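Local coordinates for protein plantazolicin methyltransferase BamL (Bacillus amyloliquefaciens subsp. plantarum, PDB 5DLY) that probably methylates the N-terminal amine of desmethylplantazolicin, taking the methyl group from S-adenosylmethionine, at residues R35-I40 / E247-Q251. Numbering follows the deposited sequence.
Sequences RETSSI and EQLKQ. With 5D7 (prop-2-en-1-yl 2-[(1S)-1-amino-4-carbamimidamidobutyl]-1,3-thiazole-4-carboxylate), chain B.
Ser39 reaches from helix 23-56 into the flank of helix 245-253, where its hydroxyl is gripped twice: OG donates to Glu247 OE1 at 2.7 Å and accepts from Gln251 NE2 at 3.0 Å. The second bond is nearly straight (165°) and lies in the plane of the Gln251 amide; the first meets the anti side of the Glu247 carboxylate. Glu247 and Gln251 stand one turn apart, so the short serine links successive turns; segments 35-40 and 247-251 cross at -97°.

Salt bridges form a network sharing the Glu36 carboxylate. Lys250 NZ meets the syn side of Glu36 OE1 at 2.8 Å, its chain bent at the last torsion (chi4 -67°) and crossing the glutamate at about a right angle. Arg35 NE bridges to Glu36 OE2 at 2.8 Å, in the guanidinium plane; Arg35 has another salt bridge, to Glu178.

One water accepts from Ser39 N and donates to Arg35 O, spanning the turn where that N lacks its helical bond, and donates to Glu247 OE1; another joins Ser39 O and Gln251 NE2.

Thr37, turned away from helix 245-253, packs CG2 against the substrate analog's ester. The chemistry thus implies a polar, directional clasp behind a pocket-lining helix, with two cations probably stabilising buried Glu36 as carboxylate.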
loop_
_atom_site.group_PDB
_atom_site.type_symbol
_atom_site.label_atom_id
_atom_site.label_comp_id
_atom_site.label_asym_id
_atom_site.label_seq_id
_atom_site.Cartn_x
_atom_site.Cartn_y
_atom_site.Cartn_z
ATOM N N ARG A 35 -1.122 15.922 4.048
ATOM C CA ARG A 35 -2.288 16.482 4.731
ATOM C C ARG A 35 -3.439 15.485 4.854
ATOM O O ARG A 35 -4.111 15.421 5.886
ATOM C CB ARG A 35 -2.772 17.746 4.007
ATOM C CG ARG A 35 -3.880 18.500 4.728
ATOM C CD ARG A 35 -4.419 19.664 3.903
ATOM N NE ARG A 35 -5.258 19.222 2.781
ATOM C CZ ARG A 35 -5.019 19.491 1.497
ATOM N NH1 ARG A 35 -3.973 20.230 1.129
ATOM N NH2 ARG A 35 -5.850 19.037 0.567
ATOM N N GLU A 36 -3.661 14.706 3.800
ATOM C CA GLU A 36 -4.881 13.914 3.699
ATOM C C GLU A 36 -4.692 12.411 3.900
ATOM O O GLU A 36 -5.661 11.713 4.210
ATOM C CB GLU A 36 -5.583 14.180 2.359
ATOM C CG GLU A 36 -5.969 15.636 2.101
ATOM C CD GLU A 36 -7.118 16.159 2.958
ATOM O OE1 GLU A 36 -7.807 15.370 3.640
ATOM O OE2 GLU A 36 -7.345 17.385 2.951
ATOM N N THR A 37 -3.468 11.913 3.721
ATOM C CA THR A 37 -3.229 10.465 3.806
ATOM C C THR A 37 -2.353 10.016 4.977
ATOM O O THR A 37 -2.228 8.818 5.232
ATOM C CB THR A 37 -2.685 9.858 2.472
ATOM O OG1 THR A 37 -1.283 10.115 2.323
ATOM C CG2 THR A 37 -3.425 10.409 1.261
ATOM N N SER A 38 -1.739 10.957 5.691
ATOM C CA SER A 38 -0.794 10.567 6.740
ATOM C C SER A 38 -1.449 9.778 7.873
ATOM O O SER A 38 -0.844 8.843 8.377
ATOM C CB SER A 38 -0.014 11.765 7.284
ATOM O OG SER A 38 -0.881 12.741 7.819
ATOM N N SER A 39 -2.677 10.128 8.264
ATOM C CA SER A 39 -3.297 9.456 9.409
ATOM C C SER A 39 -3.699 8.011 9.121
ATOM O O SER A 39 -3.763 7.193 10.041
ATOM C CB SER A 39 -4.473 10.256 9.997
ATOM O OG SER A 39 -5.583 10.309 9.119
ATOM N N ILE A 40 -3.964 7.695 7.854
ATOM C CA ILE A 40 -4.302 6.315 7.481
ATOM C C ILE A 40 -3.061 5.411 7.479
ATOM O O ILE A 40 -3.175 4.192 7.571
ATOM C CB ILE A 40 -5.085 6.237 6.145
ATOM C CG1 ILE A 40 -5.877 4.926 6.024
ATOM C CG2 ILE A 40 -4.164 6.402 4.950
ATOM C CD1 ILE A 40 -7.156 4.873 6.833
ATOM N N GLU A 247 -8.897 14.033 12.675
ATOM C CA GLU A 247 -8.477 12.905 11.839
ATOM C C GLU A 247 -9.510 11.780 11.828
ATOM O O GLU A 247 -9.735 11.154 10.787
ATOM C CB GLU A 247 -7.075 12.410 12.205
ATOM C CG GLU A 247 -5.962 13.403 11.853
ATOM C CD GLU A 247 -5.935 13.794 10.381
ATOM O OE1 GLU A 247 -6.094 12.903 9.516
ATOM O OE2 GLU A 247 -5.769 14.997 10.076
ATOM N N GLN A 248 -10.177 11.563 12.960
ATOM C CA GLN A 248 -11.262 10.577 12.996
ATOM C C GLN A 248 -12.368 10.992 12.029
ATOM O O GLN A 248 -12.894 10.154 11.282
ATOM C CB GLN A 248 -11.813 10.410 14.416
ATOM C CG GLN A 248 -10.864 9.721 15.389
ATOM C CD GLN A 248 -11.509 9.438 16.735
ATOM O OE1 GLN A 248 -12.403 10.157 17.165
ATOM N NE2 GLN A 248 -11.058 8.384 17.398
ATOM N N LEU A 249 -12.712 12.282 12.013
ATOM C CA LEU A 249 -13.760 12.765 11.113
ATOM C C LEU A 249 -13.319 12.672 9.648
ATOM O O LEU A 249 -14.103 12.267 8.782
ATOM C CB LEU A 249 -14.211 14.190 11.473
ATOM C CG LEU A 249 -15.345 14.808 10.641
ATOM C CD1 LEU A 249 -16.611 13.959 10.659
ATOM C CD2 LEU A 249 -15.667 16.221 11.117
ATOM N N LYS A 250 -12.062 13.026 9.381
ATOM C CA LYS A 250 -11.500 12.877 8.032
ATOM C C LYS A 250 -11.625 11.439 7.543
ATOM O O LYS A 250 -12.047 11.198 6.409
ATOM C CB LYS A 250 -10.040 13.335 7.983
ATOM C CG LYS A 250 -9.866 14.825 7.733
ATOM C CD LYS A 250 -8.457 15.146 7.246
ATOM C CE LYS A 250 -8.342 16.587 6.767
ATOM N NZ LYS A 250 -9.135 16.886 5.541
ATOM N N GLN A 251 -11.302 10.494 8.423
ATOM C CA GLN A 251 -11.375 9.069 8.102
ATOM C C GLN A 251 -12.806 8.601 7.865
ATOM O O GLN A 251 -13.049 7.709 7.050
ATOM C CB GLN A 251 -10.696 8.242 9.188
ATOM C CG GLN A 251 -9.178 8.399 9.182
ATOM C CD GLN A 251 -8.503 7.852 10.420
ATOM O OE1 GLN A 251 -9.064 7.024 11.148
ATOM N NE2 GLN A 251 -7.270 8.300 10.660
HETATM O O9 5D7 B . -5.237 7.908 -0.348
HETATM C C6 5D7 B . -5.506 8.873 -1.047
HETATM O O7 5D7 B . -6.738 9.601 -0.866
HETATM C C8 5D7 B . -7.751 9.156 0.040
HETATM C C2 5D7 B . -4.571 9.359 -2.089
HETATM N N3 5D7 B . -3.301 8.884 -2.199
HETATM C C4 5D7 B . -2.572 9.428 -3.185
HETATM S S5 5D7 B . -3.534 10.618 -4.001
HETATM C C1 5D7 B . -4.921 10.359 -3.007
HETATM C CA 5D7 B . -1.176 9.177 -3.599
HETATM N N 5D7 B . -0.560 8.331 -2.585
HETATM C CB 5D7 B . -1.095 8.516 -4.982
HETATM C CG 5D7 B . -2.103 7.392 -5.249
HETATM C CD 5D7 B . -1.494 6.398 -6.225
HETATM N NE 5D7 B . -2.499 5.407 -6.587
HETATM C CZ 5D7 B . -3.408 5.461 -7.562
HETATM N NH2 5D7 B . -4.210 4.503 -7.728
HETATM N NH1 5D7 B . -3.458 6.463 -8.346
HETATM C C3 5D7 B . -8.925 10.095 -0.065
HETATM C C5 5D7 B . -9.663 10.381 0.990
HETATM O O HOH W 1 -3.907 12.733 7.511
HETATM O O HOH W 2 -4.885 7.364 12.713
#